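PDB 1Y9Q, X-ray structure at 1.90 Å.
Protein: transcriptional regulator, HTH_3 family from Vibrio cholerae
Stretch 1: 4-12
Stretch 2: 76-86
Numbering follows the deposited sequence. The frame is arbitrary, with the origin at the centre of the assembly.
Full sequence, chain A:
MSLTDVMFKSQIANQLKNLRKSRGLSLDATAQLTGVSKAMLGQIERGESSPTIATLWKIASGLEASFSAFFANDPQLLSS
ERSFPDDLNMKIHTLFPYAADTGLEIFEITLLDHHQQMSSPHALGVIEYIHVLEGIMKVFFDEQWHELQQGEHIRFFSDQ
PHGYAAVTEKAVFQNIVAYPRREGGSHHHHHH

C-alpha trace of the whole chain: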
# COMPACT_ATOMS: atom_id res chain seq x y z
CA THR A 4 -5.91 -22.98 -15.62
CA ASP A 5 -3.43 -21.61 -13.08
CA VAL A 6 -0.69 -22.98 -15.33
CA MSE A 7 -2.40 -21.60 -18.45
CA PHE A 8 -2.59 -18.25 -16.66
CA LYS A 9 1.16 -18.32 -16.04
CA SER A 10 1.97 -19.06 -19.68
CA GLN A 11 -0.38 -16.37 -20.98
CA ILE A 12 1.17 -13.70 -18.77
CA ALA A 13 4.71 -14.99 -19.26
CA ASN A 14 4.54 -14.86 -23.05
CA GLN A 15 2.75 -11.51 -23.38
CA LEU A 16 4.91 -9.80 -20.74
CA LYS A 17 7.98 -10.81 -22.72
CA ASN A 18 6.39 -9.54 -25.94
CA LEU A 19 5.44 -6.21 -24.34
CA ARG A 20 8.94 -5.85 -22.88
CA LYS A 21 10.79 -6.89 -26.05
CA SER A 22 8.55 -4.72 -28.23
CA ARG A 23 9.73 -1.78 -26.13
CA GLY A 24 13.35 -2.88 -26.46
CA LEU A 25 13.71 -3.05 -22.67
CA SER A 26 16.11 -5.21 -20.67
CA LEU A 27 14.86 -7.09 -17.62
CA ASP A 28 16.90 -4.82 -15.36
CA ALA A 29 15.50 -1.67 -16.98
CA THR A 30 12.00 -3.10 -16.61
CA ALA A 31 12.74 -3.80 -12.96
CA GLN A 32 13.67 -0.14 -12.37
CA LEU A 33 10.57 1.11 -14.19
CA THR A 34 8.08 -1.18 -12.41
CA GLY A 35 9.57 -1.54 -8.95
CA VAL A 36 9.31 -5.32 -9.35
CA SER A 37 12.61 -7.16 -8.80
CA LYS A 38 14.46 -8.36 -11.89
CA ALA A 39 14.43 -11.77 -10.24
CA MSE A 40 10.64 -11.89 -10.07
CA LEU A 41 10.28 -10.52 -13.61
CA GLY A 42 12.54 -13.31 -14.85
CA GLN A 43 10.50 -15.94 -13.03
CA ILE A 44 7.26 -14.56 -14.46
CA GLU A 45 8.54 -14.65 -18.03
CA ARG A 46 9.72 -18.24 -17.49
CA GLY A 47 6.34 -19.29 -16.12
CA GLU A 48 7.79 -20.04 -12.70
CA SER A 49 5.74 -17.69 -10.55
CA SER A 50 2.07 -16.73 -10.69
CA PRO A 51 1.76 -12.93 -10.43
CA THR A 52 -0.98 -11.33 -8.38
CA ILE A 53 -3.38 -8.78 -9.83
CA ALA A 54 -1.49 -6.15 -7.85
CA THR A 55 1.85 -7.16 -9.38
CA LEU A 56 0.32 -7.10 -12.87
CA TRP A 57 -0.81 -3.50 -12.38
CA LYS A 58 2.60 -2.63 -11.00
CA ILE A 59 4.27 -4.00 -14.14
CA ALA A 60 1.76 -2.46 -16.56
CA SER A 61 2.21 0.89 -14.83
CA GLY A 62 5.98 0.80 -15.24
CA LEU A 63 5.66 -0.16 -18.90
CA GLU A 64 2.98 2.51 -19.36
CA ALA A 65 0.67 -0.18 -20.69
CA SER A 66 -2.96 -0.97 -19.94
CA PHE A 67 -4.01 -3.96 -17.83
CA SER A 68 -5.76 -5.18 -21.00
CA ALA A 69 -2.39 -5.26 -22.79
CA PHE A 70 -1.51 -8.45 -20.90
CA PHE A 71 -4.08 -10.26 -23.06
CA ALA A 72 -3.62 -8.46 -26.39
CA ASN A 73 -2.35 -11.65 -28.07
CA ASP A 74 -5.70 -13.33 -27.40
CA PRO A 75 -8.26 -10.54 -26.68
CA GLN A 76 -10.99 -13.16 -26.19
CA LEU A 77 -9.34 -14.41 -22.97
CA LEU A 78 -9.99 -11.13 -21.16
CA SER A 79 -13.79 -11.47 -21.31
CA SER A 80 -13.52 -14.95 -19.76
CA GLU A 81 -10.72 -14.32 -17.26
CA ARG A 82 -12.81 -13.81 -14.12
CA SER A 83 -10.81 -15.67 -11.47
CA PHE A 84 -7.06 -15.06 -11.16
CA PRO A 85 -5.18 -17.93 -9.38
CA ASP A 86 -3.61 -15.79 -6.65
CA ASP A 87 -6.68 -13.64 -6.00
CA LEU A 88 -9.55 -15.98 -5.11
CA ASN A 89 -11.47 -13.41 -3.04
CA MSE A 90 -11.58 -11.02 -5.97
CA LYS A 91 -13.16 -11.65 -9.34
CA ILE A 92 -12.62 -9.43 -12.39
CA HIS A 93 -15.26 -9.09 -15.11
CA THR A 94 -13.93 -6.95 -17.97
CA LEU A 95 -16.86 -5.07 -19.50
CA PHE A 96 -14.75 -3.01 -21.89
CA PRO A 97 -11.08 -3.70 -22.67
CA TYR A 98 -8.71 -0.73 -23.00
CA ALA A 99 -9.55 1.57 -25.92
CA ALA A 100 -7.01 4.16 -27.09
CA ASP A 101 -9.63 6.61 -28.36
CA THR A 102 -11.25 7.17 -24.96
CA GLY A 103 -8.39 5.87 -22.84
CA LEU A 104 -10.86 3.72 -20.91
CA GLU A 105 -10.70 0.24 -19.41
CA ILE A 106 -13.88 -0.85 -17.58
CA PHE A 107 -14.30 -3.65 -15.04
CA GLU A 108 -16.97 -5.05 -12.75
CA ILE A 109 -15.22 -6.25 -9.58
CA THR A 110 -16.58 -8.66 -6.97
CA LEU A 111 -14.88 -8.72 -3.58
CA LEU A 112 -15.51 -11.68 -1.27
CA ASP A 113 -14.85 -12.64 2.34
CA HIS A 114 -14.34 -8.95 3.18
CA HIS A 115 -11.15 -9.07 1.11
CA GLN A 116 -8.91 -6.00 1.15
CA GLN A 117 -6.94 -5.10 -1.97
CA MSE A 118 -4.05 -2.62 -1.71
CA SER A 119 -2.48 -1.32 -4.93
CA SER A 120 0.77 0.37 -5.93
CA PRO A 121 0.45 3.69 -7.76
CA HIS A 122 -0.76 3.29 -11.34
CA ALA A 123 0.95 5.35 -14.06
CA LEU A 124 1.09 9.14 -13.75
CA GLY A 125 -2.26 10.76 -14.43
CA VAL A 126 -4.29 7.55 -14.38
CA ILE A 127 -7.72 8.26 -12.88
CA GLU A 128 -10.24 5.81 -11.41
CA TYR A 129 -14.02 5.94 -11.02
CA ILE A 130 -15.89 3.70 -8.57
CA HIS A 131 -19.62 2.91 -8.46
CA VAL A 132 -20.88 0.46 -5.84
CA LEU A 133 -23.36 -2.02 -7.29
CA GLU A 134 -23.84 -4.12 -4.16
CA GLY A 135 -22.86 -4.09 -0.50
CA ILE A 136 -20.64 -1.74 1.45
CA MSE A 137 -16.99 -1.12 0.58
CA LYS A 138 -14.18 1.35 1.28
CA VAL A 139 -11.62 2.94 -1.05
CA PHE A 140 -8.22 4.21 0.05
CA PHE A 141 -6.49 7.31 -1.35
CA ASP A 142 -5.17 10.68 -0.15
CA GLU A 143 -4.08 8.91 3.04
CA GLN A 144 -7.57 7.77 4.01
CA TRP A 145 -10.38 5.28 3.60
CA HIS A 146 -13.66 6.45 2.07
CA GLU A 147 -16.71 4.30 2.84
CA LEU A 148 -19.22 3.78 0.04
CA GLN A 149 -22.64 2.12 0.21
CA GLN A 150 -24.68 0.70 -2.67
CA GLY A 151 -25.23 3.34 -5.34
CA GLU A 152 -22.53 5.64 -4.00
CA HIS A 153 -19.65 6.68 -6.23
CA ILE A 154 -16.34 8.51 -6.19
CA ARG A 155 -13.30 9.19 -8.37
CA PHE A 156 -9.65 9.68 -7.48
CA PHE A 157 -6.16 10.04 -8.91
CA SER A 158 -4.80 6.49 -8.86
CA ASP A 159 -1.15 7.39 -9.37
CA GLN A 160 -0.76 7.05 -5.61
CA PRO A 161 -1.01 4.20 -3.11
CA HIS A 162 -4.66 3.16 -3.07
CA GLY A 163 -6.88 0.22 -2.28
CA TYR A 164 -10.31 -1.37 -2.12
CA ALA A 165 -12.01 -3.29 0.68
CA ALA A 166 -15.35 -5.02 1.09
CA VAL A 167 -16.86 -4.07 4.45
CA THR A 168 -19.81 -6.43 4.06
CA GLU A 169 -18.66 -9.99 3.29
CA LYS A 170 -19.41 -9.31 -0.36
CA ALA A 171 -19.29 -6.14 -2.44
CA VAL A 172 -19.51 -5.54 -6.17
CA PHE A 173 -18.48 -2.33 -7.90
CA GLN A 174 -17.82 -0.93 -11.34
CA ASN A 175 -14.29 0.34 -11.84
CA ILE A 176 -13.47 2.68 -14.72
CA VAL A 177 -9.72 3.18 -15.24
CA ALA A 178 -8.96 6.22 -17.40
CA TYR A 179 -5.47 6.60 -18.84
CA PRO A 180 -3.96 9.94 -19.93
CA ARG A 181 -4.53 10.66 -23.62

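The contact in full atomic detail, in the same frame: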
# COMPACT_ATOMS: atom_id res chain seq x y z
N THR A 4 -5.97 -24.30 -14.95
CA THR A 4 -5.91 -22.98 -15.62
C THR A 4 -4.84 -22.09 -15.00
O THR A 4 -4.35 -21.15 -15.63
CB THR A 4 -7.27 -22.25 -15.55
OG1 THR A 4 -7.17 -20.99 -16.21
CG2 THR A 4 -7.69 -22.03 -14.10
N ASP A 5 -4.47 -22.38 -13.75
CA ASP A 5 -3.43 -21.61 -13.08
C ASP A 5 -2.17 -21.65 -13.93
O ASP A 5 -1.48 -20.64 -14.09
CB ASP A 5 -3.14 -22.18 -11.69
CG ASP A 5 -1.74 -21.84 -11.21
OD1 ASP A 5 -0.84 -22.69 -11.36
OD2 ASP A 5 -1.54 -20.72 -10.70
N VAL A 6 -1.87 -22.82 -14.48
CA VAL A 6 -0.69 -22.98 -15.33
C VAL A 6 -0.89 -22.24 -16.65
O VAL A 6 0.05 -21.63 -17.18
CB VAL A 6 -0.39 -24.49 -15.60
CG1 VAL A 6 -1.63 -25.20 -16.14
CG2 VAL A 6 0.77 -24.62 -16.57
N MSE A 7 -2.10 -22.29 -17.19
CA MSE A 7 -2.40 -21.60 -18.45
C MSE A 7 -2.31 -20.09 -18.23
O MSE A 7 -1.96 -19.34 -19.14
CB MSE A 7 -3.79 -21.98 -18.97
CG MSE A 7 -3.85 -23.38 -19.58
SE MSE A 7 -2.48 -23.64 -20.93
CE MSE A 7 -3.28 -22.66 -22.40
N PHE A 8 -2.64 -19.66 -17.02
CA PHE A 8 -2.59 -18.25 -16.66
C PHE A 8 -1.13 -17.82 -16.74
O PHE A 8 -0.79 -16.83 -17.38
CB PHE A 8 -3.10 -18.03 -15.24
CG PHE A 8 -2.96 -16.62 -14.74
CD1 PHE A 8 -3.75 -15.60 -15.26
CD2 PHE A 8 -2.02 -16.31 -13.76
CE1 PHE A 8 -3.61 -14.28 -14.80
CE2 PHE A 8 -1.87 -15.00 -13.29
CZ PHE A 8 -2.68 -13.99 -13.81
N LYS A 9 -0.27 -18.60 -16.08
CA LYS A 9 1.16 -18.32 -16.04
C LYS A 9 1.75 -18.18 -17.43
O LYS A 9 2.51 -17.25 -17.69
CB LYS A 9 1.91 -19.42 -15.29
CG LYS A 9 1.56 -19.54 -13.83
CD LYS A 9 2.43 -20.59 -13.15
CE LYS A 9 2.06 -20.74 -11.68
NZ LYS A 9 2.92 -21.74 -11.00
N SER A 10 1.42 -19.11 -18.33
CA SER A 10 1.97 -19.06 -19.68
C SER A 10 1.46 -17.85 -20.45
O SER A 10 2.22 -17.21 -21.19
CB SER A 10 1.64 -20.34 -20.45
OG SER A 10 0.25 -20.49 -20.66
N GLN A 11 0.18 -17.53 -20.29
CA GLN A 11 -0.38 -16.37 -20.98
C GLN A 11 0.35 -15.09 -20.57
O GLN A 11 0.77 -14.31 -21.42
CB GLN A 11 -1.87 -16.23 -20.67
CG GLN A 11 -2.43 -14.85 -20.99
CD GLN A 11 -2.31 -14.48 -22.46
OE1 GLN A 11 -2.23 -13.30 -22.80
NE2 GLN A 11 -2.33 -15.49 -23.33
N ILE A 12 0.49 -14.89 -19.27
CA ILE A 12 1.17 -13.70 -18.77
C ILE A 12 2.66 -13.71 -19.11
O ILE A 12 3.22 -12.68 -19.50
CB ILE A 12 1.03 -13.58 -17.23
CG1 ILE A 12 -0.45 -13.44 -16.86
CG2 ILE A 12 1.81 -12.37 -16.72
CD1 ILE A 12 -1.14 -12.26 -17.50
N GLN A 76 -9.87 -12.36 -26.68
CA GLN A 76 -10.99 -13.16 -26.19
C GLN A 76 -10.84 -13.59 -24.72
O GLN A 76 -11.81 -13.58 -23.96
CB GLN A 76 -11.15 -14.41 -27.06
CG GLN A 76 -12.19 -15.40 -26.57
CD GLN A 76 -12.20 -16.69 -27.37
OE1 GLN A 76 -12.48 -16.68 -28.57
NE2 GLN A 76 -11.89 -17.80 -26.71
N LEU A 77 -9.62 -13.96 -24.33
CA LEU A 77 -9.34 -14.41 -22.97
C LEU A 77 -9.80 -13.45 -21.88
O LEU A 77 -10.28 -13.88 -20.84
CB LEU A 77 -7.84 -14.65 -22.80
CG LEU A 77 -7.20 -15.77 -23.62
CD1 LEU A 77 -5.71 -15.82 -23.33
CD2 LEU A 77 -7.86 -17.10 -23.27
N LEU A 78 -9.63 -12.16 -22.13
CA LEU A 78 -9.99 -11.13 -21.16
C LEU A 78 -11.45 -11.21 -20.70
O LEU A 78 -11.73 -11.13 -19.50
CB LEU A 78 -9.68 -9.75 -21.75
CG LEU A 78 -9.66 -8.53 -20.83
CD1 LEU A 78 -8.82 -8.81 -19.59
CD2 LEU A 78 -9.11 -7.34 -21.60
N SER A 79 -12.37 -11.39 -21.64
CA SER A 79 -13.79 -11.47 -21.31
C SER A 79 -14.16 -12.73 -20.52
O SER A 79 -15.26 -12.82 -19.97
CB SER A 79 -14.64 -11.40 -22.58
OG SER A 79 -14.47 -12.57 -23.37
N SER A 80 -13.26 -13.71 -20.48
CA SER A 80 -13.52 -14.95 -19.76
C SER A 80 -12.67 -15.08 -18.49
O SER A 80 -12.98 -15.88 -17.61
CB SER A 80 -13.27 -16.16 -20.67
OG SER A 80 -14.19 -16.19 -21.74
N GLU A 81 -11.61 -14.29 -18.42
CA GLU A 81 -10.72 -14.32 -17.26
C GLU A 81 -11.36 -13.61 -16.07
O GLU A 81 -11.16 -12.41 -15.87
CB GLU A 81 -9.39 -13.65 -17.63
CG GLU A 81 -8.29 -13.77 -16.58
CD GLU A 81 -7.94 -15.21 -16.24
OE1 GLU A 81 -8.27 -16.12 -17.04
OE2 GLU A 81 -7.32 -15.44 -15.18
N ARG A 82 -12.12 -14.36 -15.28
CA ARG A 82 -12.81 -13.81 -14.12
C ARG A 82 -12.04 -14.08 -12.82
O ARG A 82 -11.92 -13.20 -11.97
CB ARG A 82 -14.21 -14.42 -13.98
CG ARG A 82 -14.59 -15.38 -15.10
CD ARG A 82 -15.48 -16.50 -14.59
NE ARG A 82 -14.78 -17.33 -13.60
CZ ARG A 82 -15.33 -18.36 -12.96
NH1 ARG A 82 -16.59 -18.70 -13.20
NH2 ARG A 82 -14.62 -19.05 -12.09
N SER A 83 -11.53 -15.30 -12.68
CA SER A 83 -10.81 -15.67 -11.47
C SER A 83 -9.30 -15.86 -11.67
O SER A 83 -8.87 -16.80 -12.35
CB SER A 83 -11.40 -16.96 -10.90
OG SER A 83 -12.78 -16.82 -10.63
N PHE A 84 -8.51 -14.98 -11.07
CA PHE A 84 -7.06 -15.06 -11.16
C PHE A 84 -6.60 -16.00 -10.03
O PHE A 84 -7.02 -15.85 -8.88
CB PHE A 84 -6.43 -13.68 -11.00
CG PHE A 84 -6.68 -12.76 -12.18
CD1 PHE A 84 -7.98 -12.46 -12.58
CD2 PHE A 84 -5.62 -12.20 -12.88
CE1 PHE A 84 -8.23 -11.63 -13.67
CE2 PHE A 84 -5.85 -11.36 -13.98
CZ PHE A 84 -7.16 -11.08 -14.37
N PRO A 85 -5.71 -16.96 -10.34
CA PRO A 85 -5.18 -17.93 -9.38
C PRO A 85 -4.74 -17.45 -8.00
O PRO A 85 -4.99 -18.13 -7.01
CB PRO A 85 -4.05 -18.61 -10.16
CG PRO A 85 -3.63 -17.57 -11.14
CD PRO A 85 -4.94 -17.01 -11.60
N ASP A 86 -4.08 -16.30 -7.93
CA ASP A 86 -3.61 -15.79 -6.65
C ASP A 86 -4.51 -14.72 -6.03
O ASP A 86 -4.10 -14.00 -5.13
CB ASP A 86 -2.19 -15.24 -6.79
CG ASP A 86 -1.18 -16.32 -7.11
OD1 ASP A 86 -1.32 -16.98 -8.17
OD2 ASP A 86 -0.23 -16.51 -6.32

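The first turns of a helix, residues 5-12, lie against a segment that starts as a weakly bonded helix around 76-80 and then runs on without regular structure to D86. No hydrogen bond joins the two, and the 321 Å² they bury depends on side-chain shape. The backbones come nearest at the helix start, where the CA atoms of D5 and P85 are 5.5 Å apart; further along, Q11 CA and L77 CA are 9.4 Å apart.

The helix supplies its own backbone bonds, from F8 N to T4 O (2.7 Å) through I12 N to F8 O (3.0 Å). It presents a single stripe to its partner: F8 and Q11 point toward the other stretch, and D5 reaches it with its carboxylate, while V6 points away.

F8 is the centre of the contact. Its chi1 of 174° (t) carries the ring out from the helix, and chi2 of 71° turns one face to P85. P85 CD sits 3.8 Å from the F8 ring centroid, only 17° off the normal, a CH-pi contact in which the slightly polarised C-H groups beside the proline nitrogen meet the aromatic electrons. P85 CG also approaches F8 CD2 to 3.3 Å. The fixed pyrrolidine ring, puckered C-gamma endo, offers this surface with little conformational freedom to lose.

F84 uses chi1 of -69° (m), and its ring meets that of F8 obliquely, with planes at 73° and centroids 5.4 Å apart; F8 CE1 and F84 CD2 touch at 3.5 Å. E81 also points toward the helix. Its t, p conformation bends the chain at chi2 (58°) and brings OE2 to 3.6 Å from F8 CD1, an oblique approach to the ring.

The ends of the contact mix polar and apolar groups. Q11, with chi1 t and chi2 p, places NE2 3.4 Å from L77 CD1; the amide is hydrogen-bonded elsewhere in the structure, so it can afford an apolar neighbour here. L77 meets it in the common m, t rotamer. At the other end, D5 OD2 packs 3.3 Å from P85 CB and lies 4.5 Å from D86 OD1, a like-charge approach. A long salt bridge from K9 NZ to D5 OD1 (3.9 Å), one helical turn on, helps balance the charge of D5.

The rule to read here is a helix-borne aromatic ring with a proline over one face, F84 and the end of E81 meeting it obliquely, and polar side-chain ends meeting apolar atoms at either end of the contact.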